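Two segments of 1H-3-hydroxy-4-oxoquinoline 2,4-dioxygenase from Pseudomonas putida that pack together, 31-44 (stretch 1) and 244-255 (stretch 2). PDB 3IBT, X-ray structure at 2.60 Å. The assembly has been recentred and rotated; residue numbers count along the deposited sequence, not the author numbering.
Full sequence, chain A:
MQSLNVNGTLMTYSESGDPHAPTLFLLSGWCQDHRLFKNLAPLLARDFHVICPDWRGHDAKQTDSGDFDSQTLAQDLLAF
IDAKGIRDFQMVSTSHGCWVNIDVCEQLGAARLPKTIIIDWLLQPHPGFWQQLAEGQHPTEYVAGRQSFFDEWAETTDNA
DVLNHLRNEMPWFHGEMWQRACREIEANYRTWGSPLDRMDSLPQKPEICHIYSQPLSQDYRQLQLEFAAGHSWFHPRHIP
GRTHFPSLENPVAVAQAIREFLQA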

# COMPACT_ATOMS: atom_id res chain seq x y z
N CYS A 31 -0.72 -9.61 0.00
CA CYS A 31 -1.04 -10.46 1.13
C CYS A 31 -1.69 -9.71 2.28
O CYS A 31 -1.50 -10.08 3.46
CB CYS A 31 0.23 -11.12 1.63
SG CYS A 31 0.76 -12.36 0.49
N GLN A 32 -2.43 -8.66 1.93
CA GLN A 32 -3.24 -7.89 2.88
C GLN A 32 -4.66 -7.67 2.38
O GLN A 32 -5.02 -7.92 1.20
CB GLN A 32 -2.64 -6.54 3.18
CG GLN A 32 -1.73 -6.51 4.32
CD GLN A 32 -0.74 -5.38 4.16
OE1 GLN A 32 -0.54 -4.90 3.04
NE2 GLN A 32 -0.13 -4.91 5.27
N ASP A 33 -5.45 -7.12 3.29
CA ASP A 33 -6.83 -6.95 3.03
C ASP A 33 -7.40 -5.55 3.24
O ASP A 33 -6.68 -4.66 3.68
CB ASP A 33 -7.60 -7.93 3.84
CG ASP A 33 -8.79 -8.32 3.14
OD1 ASP A 33 -8.79 -7.93 1.94
OD2 ASP A 33 -9.71 -8.96 3.70
N HIS A 34 -8.69 -5.38 2.93
CA HIS A 34 -9.40 -4.18 3.31
C HIS A 34 -9.43 -4.09 4.86
O HIS A 34 -9.56 -3.00 5.44
CB HIS A 34 -10.80 -4.18 2.71
CG HIS A 34 -11.74 -5.17 3.34
ND1 HIS A 34 -11.42 -6.50 3.49
CD2 HIS A 34 -12.97 -5.02 3.86
CE1 HIS A 34 -12.42 -7.14 4.07
NE2 HIS A 34 -13.38 -6.26 4.31
N ARG A 35 -9.27 -5.24 5.52
CA ARG A 35 -9.16 -5.27 6.98
C ARG A 35 -7.89 -4.54 7.50
O ARG A 35 -7.75 -4.22 8.67
CB ARG A 35 -9.25 -6.73 7.48
CG ARG A 35 -10.54 -7.42 7.07
CD ARG A 35 -10.55 -8.96 7.29
NE ARG A 35 -9.57 -9.67 6.46
CZ ARG A 35 -9.09 -10.90 6.69
NH1 ARG A 35 -9.49 -11.58 7.76
NH2 ARG A 35 -8.20 -11.45 5.87
N LEU A 36 -6.94 -4.28 6.63
CA LEU A 36 -5.84 -3.43 7.07
C LEU A 36 -6.42 -2.07 7.47
O LEU A 36 -5.87 -1.38 8.32
CB LEU A 36 -4.78 -3.28 5.98
CG LEU A 36 -3.51 -2.48 6.35
CD1 LEU A 36 -2.75 -3.09 7.54
CD2 LEU A 36 -2.56 -2.31 5.18
N PHE A 37 -7.54 -1.70 6.87
CA PHE A 37 -8.03 -0.36 7.04
C PHE A 37 -9.14 -0.29 8.07
O PHE A 37 -9.83 0.71 8.14
CB PHE A 37 -8.49 0.25 5.70
CG PHE A 37 -7.38 0.36 4.68
CD1 PHE A 37 -7.34 -0.50 3.58
CD2 PHE A 37 -6.37 1.31 4.83
CE1 PHE A 37 -6.32 -0.43 2.62
CE2 PHE A 37 -5.32 1.39 3.89
CZ PHE A 37 -5.30 0.52 2.78
N LYS A 38 -9.26 -1.32 8.88
CA LYS A 38 -10.48 -1.48 9.63
C LYS A 38 -10.66 -0.34 10.60
O LYS A 38 -11.82 0.07 10.85
CB LYS A 38 -10.55 -2.84 10.35
CG LYS A 38 -9.56 -3.01 11.50
CD LYS A 38 -9.83 -4.35 12.19
CE LYS A 38 -9.27 -4.33 13.62
NZ LYS A 38 -8.63 -5.61 14.09
N ASN A 39 -9.53 0.16 11.13
CA ASN A 39 -9.55 1.26 12.12
C ASN A 39 -9.62 2.59 11.44
O ASN A 39 -10.34 3.46 11.89
CB ASN A 39 -8.36 1.23 13.08
CG ASN A 39 -8.37 0.01 13.99
OD1 ASN A 39 -9.43 -0.60 14.27
ND2 ASN A 39 -7.16 -0.38 14.45
N LEU A 40 -8.92 2.73 10.32
CA LEU A 40 -8.81 4.03 9.64
C LEU A 40 -10.04 4.44 8.82
O LEU A 40 -10.43 5.61 8.76
CB LEU A 40 -7.52 4.02 8.81
CG LEU A 40 -7.38 5.01 7.69
CD1 LEU A 40 -7.41 6.41 8.26
CD2 LEU A 40 -6.11 4.69 7.04
N ALA A 41 -10.67 3.46 8.19
CA ALA A 41 -11.80 3.72 7.31
C ALA A 41 -12.97 4.34 8.02
O ALA A 41 -13.47 5.35 7.54
CB ALA A 41 -12.22 2.49 6.53
N PRO A 42 -13.45 3.76 9.16
CA PRO A 42 -14.64 4.39 9.76
C PRO A 42 -14.40 5.85 10.12
O PRO A 42 -15.34 6.61 10.12
CB PRO A 42 -14.90 3.54 11.00
CG PRO A 42 -14.34 2.22 10.65
CD PRO A 42 -13.05 2.58 9.95
N LEU A 43 -13.16 6.23 10.36
CA LEU A 43 -12.84 7.62 10.64
C LEU A 43 -13.01 8.47 9.38
O LEU A 43 -13.68 9.50 9.42
CB LEU A 43 -11.42 7.76 11.22
CG LEU A 43 -11.07 6.97 12.48
CD1 LEU A 43 -9.70 7.31 13.02
CD2 LEU A 43 -12.13 7.18 13.56
N LEU A 44 -12.43 8.04 8.26
CA LEU A 44 -12.51 8.82 7.02
C LEU A 44 -13.90 8.79 6.38
O LEU A 44 -14.11 9.45 5.35
CB LEU A 44 -11.48 8.35 6.00
CG LEU A 44 -10.00 8.31 6.37
CD1 LEU A 44 -9.17 7.53 5.35
CD2 LEU A 44 -9.44 9.71 6.56
N HIS A 244 5.10 -1.47 11.37
CA HIS A 244 5.03 -1.26 9.91
C HIS A 244 3.63 -0.80 9.38
O HIS A 244 3.54 -0.38 8.23
CB HIS A 244 5.56 -2.55 9.22
CG HIS A 244 5.51 -2.55 7.71
ND1 HIS A 244 6.17 -1.62 6.93
CD2 HIS A 244 4.95 -3.43 6.84
CE1 HIS A 244 5.99 -1.92 5.65
NE2 HIS A 244 5.25 -3.01 5.57
N PHE A 245 2.56 -0.85 10.20
CA PHE A 245 1.18 -0.55 9.73
C PHE A 245 0.60 0.58 10.54
O PHE A 245 -0.20 0.38 11.48
CB PHE A 245 0.31 -1.75 9.86
CG PHE A 245 1.06 -3.01 9.68
CD1 PHE A 245 1.66 -3.63 10.77
CD2 PHE A 245 1.20 -3.57 8.40
CE1 PHE A 245 2.38 -4.83 10.61
CE2 PHE A 245 1.90 -4.77 8.22
CZ PHE A 245 2.51 -5.41 9.34
N PRO A 246 1.02 1.80 10.22
CA PRO A 246 0.48 2.93 10.96
C PRO A 246 -1.07 3.04 10.88
O PRO A 246 -1.71 3.64 11.74
CB PRO A 246 1.16 4.14 10.31
CG PRO A 246 1.79 3.66 9.06
CD PRO A 246 2.02 2.20 9.19
N SER A 247 -1.67 2.45 9.86
CA SER A 247 -3.12 2.50 9.75
C SER A 247 -3.78 1.63 10.81
O SER A 247 -4.94 1.83 11.11
CB SER A 247 -3.52 2.01 8.38
OG SER A 247 -2.90 0.73 8.17
N LEU A 248 -3.04 0.68 11.37
CA LEU A 248 -3.56 -0.19 12.40
C LEU A 248 -3.11 0.31 13.73
O LEU A 248 -3.92 0.48 14.62
CB LEU A 248 -3.03 -1.61 12.22
CG LEU A 248 -3.66 -2.48 11.15
CD1 LEU A 248 -2.90 -3.82 11.11
CD2 LEU A 248 -5.13 -2.70 11.42
N GLU A 249 -1.80 0.54 13.86
CA GLU A 249 -1.22 1.03 15.11
C GLU A 249 -1.69 2.46 15.53
O GLU A 249 -1.89 2.76 16.73
CB GLU A 249 0.30 0.96 15.05
CG GLU A 249 0.93 1.12 16.42
CD GLU A 249 2.47 1.16 16.37
OE1 GLU A 249 3.03 1.43 15.26
OE2 GLU A 249 3.11 0.92 17.45
N ASN A 250 -1.84 3.36 14.57
CA ASN A 250 -2.16 4.71 14.91
C ASN A 250 -3.20 5.32 14.02
O ASN A 250 -2.94 6.32 13.35
CB ASN A 250 -0.91 5.56 14.94
CG ASN A 250 -0.09 5.38 16.22
OD1 ASN A 250 -0.60 5.45 17.35
ND2 ASN A 250 1.21 5.12 16.05
N PRO A 251 -4.42 4.75 14.04
CA PRO A 251 -5.41 5.24 13.08
C PRO A 251 -5.72 6.73 13.29
O PRO A 251 -5.86 7.41 12.30
CB PRO A 251 -6.65 4.37 13.33
CG PRO A 251 -6.45 3.79 14.69
CD PRO A 251 -4.96 3.70 14.92
N VAL A 252 -5.78 7.23 14.54
CA VAL A 252 -6.13 8.64 14.75
C VAL A 252 -5.11 9.51 14.06
O VAL A 252 -5.46 10.50 13.40
CB VAL A 252 -6.21 9.03 16.24
CG1 VAL A 252 -6.23 10.55 16.42
CG2 VAL A 252 -7.45 8.43 16.86
N ALA A 253 -3.83 9.12 14.16
CA ALA A 253 -2.79 9.95 13.56
C ALA A 253 -2.90 9.93 12.03
O ALA A 253 -3.01 11.00 11.40
CB ALA A 253 -1.48 9.53 14.00
N VAL A 254 -2.90 8.73 11.43
CA VAL A 254 -3.04 8.61 9.99
C VAL A 254 -4.27 9.36 9.44
O VAL A 254 -4.19 9.98 8.39
CB VAL A 254 -3.06 7.17 9.52
CG1 VAL A 254 -3.25 7.11 8.02
CG2 VAL A 254 -1.77 6.50 9.87
N ALA A 255 -5.39 9.33 10.14
CA ALA A 255 -6.61 9.91 9.60
C ALA A 255 -6.41 11.41 9.50
O ALA A 255 -6.89 12.08 8.56
CB ALA A 255 -7.80 9.57 10.46
O HOH W 1 -6.91 0.79 10.05

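Two segments whose touching residues lie at least 207 positions apart in sequence meet here through short helical turns, burying about 620 Å² between them. In stretch 1 a 3-10 turn at 34-36 leads into a weakly bonded helix at about 40-44; in stretch 2 the helix 246-249 is followed, after N250, by the helix that begins at P251. The helices 40-44 and 251-255 run in broadly the same direction, inclined at 46°, with their axes 9.4 Å apart at closest approach. The backbones come nearest at L40 and P251, whose CA atoms lie 5.0 Å apart; the compact proline ring suits so close an approach, and its CG rests 3.6 Å from CB of N39.

L248, L36 and L40 cover the most surface. The first two form a mutual pair: each CA-to-CB bond points sideways, but the flexible leucine side chain lets its end come nearer the other stretch, so that L36 CD1 meets L248 CD1 at 3.6 Å. L248 CD2 also lies 3.4 Å from the carbonyl O of L36. The same CD1 of L36 approaches F245 CD2 at 4.1 Å, extending the apolar patch to an aromatic ring, while NE2 of Q32 lies at the edge of that ring, 3.6 Å from F245 CE2.

L40 points toward stretch 2 and sets its two methyls against it. CD2 packs 3.9 Å from V254 CG1 and 4.0 Å from S247 CB, and CD1 lies 3.9 Å from A255 CB. Alanine suits this place because its single methyl leaves room for several leucines: L43 CD1 also comes within 3.9 Å of A255 CB, and L44 CD2 within 4.2 Å. L43 CD1 reaches P251 CB as well, at 4.2 Å. These contacts are purely apolar, so shape and the exclusion of water matter more than direction.

Polar bonding is sparse but well placed. No backbone hydrogen bond within stretch 2 uses L248 O, and N39 ND2 donates to it in a weak hydrogen bond of 3.4 Å. Asparagine's short amide suits this role, since its CB can touch P251 while ND2 reaches the backbone. A water adds a second polar link: it donates to L36 O at 3.0 Å and to S247 O at 2.5 Å, and accepts from L40 N at 2.8 Å, thereby tying the two backbones together. S247, small and pointing toward stretch 1, fits beside this bridge, its OG 3.7 Å from CG of L36.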